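Local coordinates for transcription termination factor FttA (Methanosarcina mazei, PDB 2XR1), which probably terminates transcription by cutting nascent RNA at the exit channel of RNA polymerase, using a two-zinc metallo-beta-lactamase and beta-CASP nuclease core, at residues Arg175-Leu189 with Cys199-Ile211. Numbering follows the deposited sequence.
Sequences RECTSKDQWVRVTAL and CFLLSTPESRILI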
loop_
_atom_site.group_PDB
_atom_site.type_symbol
_atom_site.label_atom_id
_atom_site.label_comp_id
_atom_site.label_asym_id
_atom_site.label_seq_id
_atom_site.Cartn_x
_atom_site.Cartn_y
_atom_site.Cartn_z
ATOM N N ARG B 175 6.281 -22.918 -7.588
ATOM C CA ARG B 175 7.453 -22.183 -7.999
ATOM C C ARG B 175 8.336 -22.048 -6.764
ATOM O O ARG B 175 7.851 -22.154 -5.620
ATOM C CB ARG B 175 7.072 -20.815 -8.563
ATOM C CG ARG B 175 6.601 -19.807 -7.516
ATOM C CD ARG B 175 6.192 -18.509 -8.148
ATOM N NE ARG B 175 5.763 -17.504 -7.166
ATOM C CZ ARG B 175 4.562 -17.464 -6.601
ATOM N NH1 ARG B 175 3.651 -18.393 -6.885
ATOM N NH2 ARG B 175 4.263 -16.512 -5.737
ATOM N N GLU B 176 9.627 -21.835 -6.985
ATOM C CA GLU B 176 10.574 -21.678 -5.874
ATOM C C GLU B 176 10.608 -20.229 -5.348
ATOM O O GLU B 176 10.300 -19.281 -6.073
ATOM C CB GLU B 176 11.975 -22.201 -6.281
ATOM C CG GLU B 176 12.020 -23.770 -6.372
ATOM C CD GLU B 176 13.346 -24.325 -6.790
ATOM O OE1 GLU B 176 14.288 -23.506 -6.905
ATOM O OE2 GLU B 176 13.452 -25.577 -6.991
ATOM N N CYS B 177 10.934 -20.083 -4.061
ATOM C CA CYS B 177 11.038 -18.779 -3.394
ATOM C C CYS B 177 12.265 -18.069 -3.959
ATOM O O CYS B 177 13.219 -18.728 -4.381
ATOM C CB CYS B 177 11.178 -18.955 -1.878
ATOM S SG CYS B 177 9.618 -19.194 -0.948
ATOM N N THR B 178 12.231 -16.733 -3.992
ATOM C CA THR B 178 13.334 -15.919 -4.576
ATOM C C THR B 178 13.769 -14.673 -3.775
ATOM O O THR B 178 14.709 -13.986 -4.183
ATOM C CB THR B 178 12.981 -15.429 -6.008
ATOM O OG1 THR B 178 11.664 -14.851 -6.017
ATOM C CG2 THR B 178 13.072 -16.590 -6.999
ATOM N N SER B 179 13.108 -14.370 -2.660
ATOM C CA SER B 179 13.551 -13.260 -1.835
ATOM C C SER B 179 14.316 -13.736 -0.613
ATOM O O SER B 179 13.952 -14.728 0.033
ATOM C CB SER B 179 12.374 -12.386 -1.391
ATOM O OG SER B 179 12.849 -11.164 -0.836
ATOM N N LYS B 180 15.364 -12.988 -0.297
ATOM C CA LYS B 180 16.076 -13.136 0.961
ATOM C C LYS B 180 15.504 -12.181 2.032
ATOM O O LYS B 180 16.211 -11.872 3.000
ATOM C CB LYS B 180 17.566 -12.871 0.718
ATOM C CG LYS B 180 18.550 -13.293 1.846
ATOM C CD LYS B 180 18.080 -14.502 2.702
ATOM C CE LYS B 180 19.207 -14.930 3.683
ATOM N NZ LYS B 180 18.686 -15.629 4.908
ATOM N N ASP B 181 14.245 -11.719 1.857
ATOM C CA ASP B 181 13.572 -10.829 2.821
ATOM C C ASP B 181 12.397 -11.574 3.382
ATOM O O ASP B 181 11.746 -12.368 2.685
ATOM C CB ASP B 181 12.988 -9.542 2.179
ATOM C CG ASP B 181 14.047 -8.490 1.787
ATOM O OD1 ASP B 181 15.222 -8.532 2.244
ATOM O OD2 ASP B 181 13.685 -7.585 0.990
ATOM N N GLN B 182 12.056 -11.281 4.626
ATOM C CA GLN B 182 10.799 -11.745 5.129
ATOM C C GLN B 182 10.075 -10.578 5.740
ATOM O O GLN B 182 10.689 -9.747 6.426
ATOM C CB GLN B 182 10.928 -12.952 6.077
ATOM C CG GLN B 182 12.139 -12.973 7.025
ATOM C CD GLN B 182 12.600 -14.408 7.377
ATOM O OE1 GLN B 182 12.235 -15.383 6.699
ATOM N NE2 GLN B 182 13.412 -14.530 8.424
ATOM N N TRP B 183 8.793 -10.476 5.369
ATOM C CA TRP B 183 7.838 -9.586 5.974
ATOM C C TRP B 183 6.436 -10.036 5.577
ATOM O O TRP B 183 6.259 -10.844 4.649
ATOM C CB TRP B 183 8.069 -8.128 5.597
ATOM C CG TRP B 183 8.363 -7.844 4.182
ATOM C CD1 TRP B 183 9.566 -7.560 3.657
ATOM C CD2 TRP B 183 7.424 -7.732 3.109
ATOM N NE1 TRP B 183 9.459 -7.304 2.331
ATOM C CE2 TRP B 183 8.141 -7.422 1.968
ATOM C CE3 TRP B 183 6.050 -7.871 3.011
ATOM C CZ2 TRP B 183 7.536 -7.264 0.740
ATOM C CZ3 TRP B 183 5.460 -7.747 1.792
ATOM C CH2 TRP B 183 6.201 -7.416 0.675
ATOM N N VAL B 184 5.459 -9.549 6.319
ATOM C CA VAL B 184 4.079 -9.780 6.015
ATOM C C VAL B 184 3.336 -8.461 6.253
ATOM O O VAL B 184 3.655 -7.721 7.174
ATOM C CB VAL B 184 3.507 -10.897 6.949
ATOM C CG1 VAL B 184 2.144 -11.343 6.495
ATOM C CG2 VAL B 184 4.475 -12.076 6.969
ATOM N N ARG B 185 2.362 -8.161 5.406
ATOM C CA ARG B 185 1.525 -7.003 5.600
ATOM C C ARG B 185 0.141 -7.162 5.028
ATOM O O ARG B 185 -0.086 -7.973 4.192
ATOM C CB ARG B 185 2.199 -5.791 5.057
ATOM C CG ARG B 185 2.708 -5.948 3.687
ATOM C CD ARG B 185 3.569 -4.762 3.331
ATOM N NE ARG B 185 3.683 -4.720 1.893
ATOM C CZ ARG B 185 3.747 -3.636 1.149
ATOM N NH1 ARG B 185 3.715 -2.419 1.675
ATOM N NH2 ARG B 185 3.842 -3.792 -0.149
ATOM N N VAL B 186 -0.792 -6.382 5.527
ATOM C CA VAL B 186 -2.173 -6.377 5.055
ATOM C C VAL B 186 -2.561 -4.982 4.577
ATOM O O VAL B 186 -2.418 -4.027 5.352
ATOM C CB VAL B 186 -3.096 -6.649 6.201
ATOM C CG1 VAL B 186 -4.526 -6.543 5.725
ATOM C CG2 VAL B 186 -2.771 -7.989 6.847
ATOM N N THR B 187 -3.015 -4.860 3.320
ATOM C CA THR B 187 -3.549 -3.609 2.776
ATOM C C THR B 187 -5.048 -3.766 2.697
ATOM O O THR B 187 -5.521 -4.831 2.345
ATOM C CB THR B 187 -3.020 -3.281 1.356
ATOM O OG1 THR B 187 -1.595 -3.234 1.344
ATOM C CG2 THR B 187 -3.536 -1.912 0.869
ATOM N N ALA B 188 -5.793 -2.719 3.054
ATOM C CA ALA B 188 -7.265 -2.755 3.011
ATOM C C ALA B 188 -7.751 -2.071 1.737
ATOM O O ALA B 188 -7.315 -0.954 1.418
ATOM C CB ALA B 188 -7.872 -2.071 4.250
ATOM N N LEU B 189 -8.641 -2.727 1.008
ATOM C CA LEU B 189 -9.161 -2.136 -0.186
ATOM C C LEU B 189 -10.669 -1.868 -0.139
ATOM O O LEU B 189 -11.237 -1.367 -1.105
ATOM C CB LEU B 189 -8.848 -3.037 -1.344
ATOM C CG LEU B 189 -7.362 -3.295 -1.554
ATOM C CD1 LEU B 189 -7.205 -4.437 -2.561
ATOM C CD2 LEU B 189 -6.634 -2.057 -2.043
ATOM N N CYS B 199 -12.608 -6.446 1.149
ATOM C CA CYS B 199 -11.563 -6.800 0.201
ATOM C C CYS B 199 -10.207 -6.437 0.839
ATOM O O CYS B 199 -9.993 -5.282 1.194
ATOM C CB CYS B 199 -11.754 -6.036 -1.107
ATOM S SG CYS B 199 -10.565 -6.497 -2.380
ATOM N N PHE B 200 -9.334 -7.420 1.044
ATOM C CA PHE B 200 -8.095 -7.219 1.774
ATOM C C PHE B 200 -6.950 -7.866 1.012
ATOM O O PHE B 200 -7.098 -8.890 0.332
ATOM C CB PHE B 200 -8.213 -7.834 3.178
ATOM C CG PHE B 200 -9.169 -7.120 4.055
ATOM C CD1 PHE B 200 -8.733 -6.042 4.869
ATOM C CD2 PHE B 200 -10.502 -7.443 4.046
ATOM C CE1 PHE B 200 -9.621 -5.341 5.660
ATOM C CE2 PHE B 200 -11.417 -6.714 4.843
ATOM C CZ PHE B 200 -10.975 -5.667 5.653
ATOM N N LEU B 201 -5.771 -7.297 1.123
ATOM C CA LEU B 201 -4.614 -7.918 0.466
ATOM C C LEU B 201 -3.655 -8.349 1.537
ATOM O O LEU B 201 -3.280 -7.531 2.315
ATOM C CB LEU B 201 -3.944 -6.955 -0.476
ATOM C CG LEU B 201 -2.896 -7.610 -1.358
ATOM C CD1 LEU B 201 -3.586 -8.415 -2.420
ATOM C CD2 LEU B 201 -1.867 -6.503 -1.928
ATOM N N LEU B 202 -3.314 -9.634 1.598
ATOM C CA LEU B 202 -2.267 -10.146 2.476
ATOM C C LEU B 202 -1.085 -10.376 1.578
ATOM O O LEU B 202 -1.228 -10.983 0.548
ATOM C CB LEU B 202 -2.706 -11.455 3.115
ATOM C CG LEU B 202 -1.701 -12.350 3.827
ATOM C CD1 LEU B 202 -1.061 -11.696 5.053
ATOM C CD2 LEU B 202 -2.470 -13.642 4.190
ATOM N N SER B 203 0.086 -9.874 1.943
ATOM C CA SER B 203 1.191 -9.949 1.033
ATOM C C SER B 203 2.484 -10.244 1.757
ATOM O O SER B 203 2.644 -9.930 2.957
ATOM C CB SER B 203 1.297 -8.690 0.155
ATOM O OG SER B 203 1.925 -7.628 0.847
ATOM N N THR B 204 3.377 -10.907 1.010
ATOM C CA THR B 204 4.706 -11.223 1.479
ATOM C C THR B 204 5.592 -10.859 0.320
ATOM O O THR B 204 5.113 -10.373 -0.675
ATOM C CB THR B 204 4.849 -12.724 1.851
ATOM O OG1 THR B 204 5.045 -13.534 0.667
ATOM C CG2 THR B 204 3.646 -13.164 2.608
ATOM N N PRO B 205 6.893 -11.068 0.458
ATOM C CA PRO B 205 7.737 -10.768 -0.689
ATOM C C PRO B 205 7.482 -11.665 -1.892
ATOM O O PRO B 205 7.794 -11.270 -3.030
ATOM C CB PRO B 205 9.166 -10.963 -0.148
ATOM C CG PRO B 205 9.060 -10.777 1.323
ATOM C CD PRO B 205 7.643 -11.147 1.723
ATOM N N GLU B 206 6.932 -12.859 -1.655
ATOM C CA GLU B 206 6.705 -13.835 -2.739
ATOM C C GLU B 206 5.239 -13.858 -3.159
ATOM O O GLU B 206 4.904 -14.405 -4.186
ATOM C CB GLU B 206 7.050 -15.258 -2.289
ATOM C CG GLU B 206 8.351 -15.433 -1.486
ATOM C CD GLU B 206 9.621 -15.462 -2.338
ATOM O OE1 GLU B 206 9.524 -15.555 -3.594
ATOM O OE2 GLU B 206 10.734 -15.411 -1.737
ATOM N N SER B 207 4.343 -13.304 -2.365
ATOM C CA SER B 207 2.976 -13.652 -2.557
ATOM C C SER B 207 2.003 -12.563 -2.196
ATOM O O SER B 207 2.243 -11.753 -1.304
ATOM C CB SER B 207 2.683 -14.913 -1.749
ATOM O OG SER B 207 3.603 -15.896 -2.169
ATOM N N ARG B 208 0.895 -12.581 -2.922
ATOM C CA ARG B 208 -0.173 -11.629 -2.761
ATOM C C ARG B 208 -1.461 -12.397 -2.809
ATOM O O ARG B 208 -1.695 -13.153 -3.744
ATOM C CB ARG B 208 -0.075 -10.584 -3.862
ATOM C CG ARG B 208 1.086 -9.603 -3.622
ATOM C CD ARG B 208 1.721 -9.164 -4.872
ATOM N NE ARG B 208 2.283 -10.302 -5.610
ATOM C CZ ARG B 208 3.534 -10.783 -5.494
ATOM N NH1 ARG B 208 4.414 -10.234 -4.655
ATOM N NH2 ARG B 208 3.906 -11.846 -6.224
ATOM N N ILE B 209 -2.227 -12.280 -1.737
ATOM C CA ILE B 209 -3.439 -13.026 -1.537
ATOM C C ILE B 209 -4.488 -11.988 -1.310
ATOM O O ILE B 209 -4.282 -11.070 -0.550
ATOM C CB ILE B 209 -3.361 -13.998 -0.279
ATOM C CG1 ILE B 209 -2.163 -14.951 -0.415
ATOM C CG2 ILE B 209 -4.548 -14.868 -0.179
ATOM C CD1 ILE B 209 -2.084 -15.694 -1.762
ATOM N N LEU B 210 -5.616 -12.169 -1.974
ATOM C CA LEU B 210 -6.757 -11.297 -1.827
ATOM C C LEU B 210 -7.811 -12.015 -1.014
ATOM O O LEU B 210 -8.254 -13.079 -1.421
ATOM C CB LEU B 210 -7.285 -10.926 -3.213
ATOM C CG LEU B 210 -7.853 -9.549 -3.468
ATOM C CD1 LEU B 210 -6.914 -8.414 -3.121
ATOM C CD2 LEU B 210 -8.190 -9.554 -4.928
ATOM N N ILE B 211 -8.192 -11.470 0.142
ATOM C CA ILE B 211 -9.274 -12.043 0.890
ATOM C C ILE B 211 -10.530 -11.203 0.634
ATOM O O ILE B 211 -10.572 -10.019 0.967
ATOM C CB ILE B 211 -8.976 -12.139 2.386
ATOM C CG1 ILE B 211 -7.806 -13.097 2.649
ATOM C CG2 ILE B 211 -10.227 -12.651 3.147
ATOM C CD1 ILE B 211 -6.400 -12.466 2.813
#
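Five backbone hydrogen bonds zip strand 185-189 to strand 199-203, from Arg185 N to Ser203 O (3.0 Å) through to Leu189 N to Cys199 O; their axes run antiparallel at 160°, as two consecutive strands of a beta hairpin in the metallo-beta-lactamase sheet. On the face covered by strands 337-343 and 348-352 of the second sheet, Val184 CG1 meets Leu202 CD1 at 3.5 Å, and Ala188 CB lies 4.0 Å from Phe200 CE1. Where the strands end, Pro205 lies over the Trp183 indole: its CD sits 3.7 Å from the centroid of the six-membered ring, 10° off the normal, a CH-pi contact. Tyr226 of the second subunit meets the same indole with its ring plane nearly perpendicular. The Glu206 carboxylate, its chain bent at chi2 (-80°), is met on its syn sides by Thr178 N at OE1 (3.0 Å) and Ser179 N at OE2 (2.8 Å). Glu206 O lies in the plane of the Arg175 guanidinium, at its edge, and takes a bond from NH2 (2.7 Å), which also forms a salt bridge with Asp239. The two main-chain N-H groups would stabilise a charged Glu206 carboxylate, tying the incoming linker to the hairpin turn, while Arg185 pairs with Glu231 of the second subunit, a salt bridge that carries the hairpin into the dimer interface.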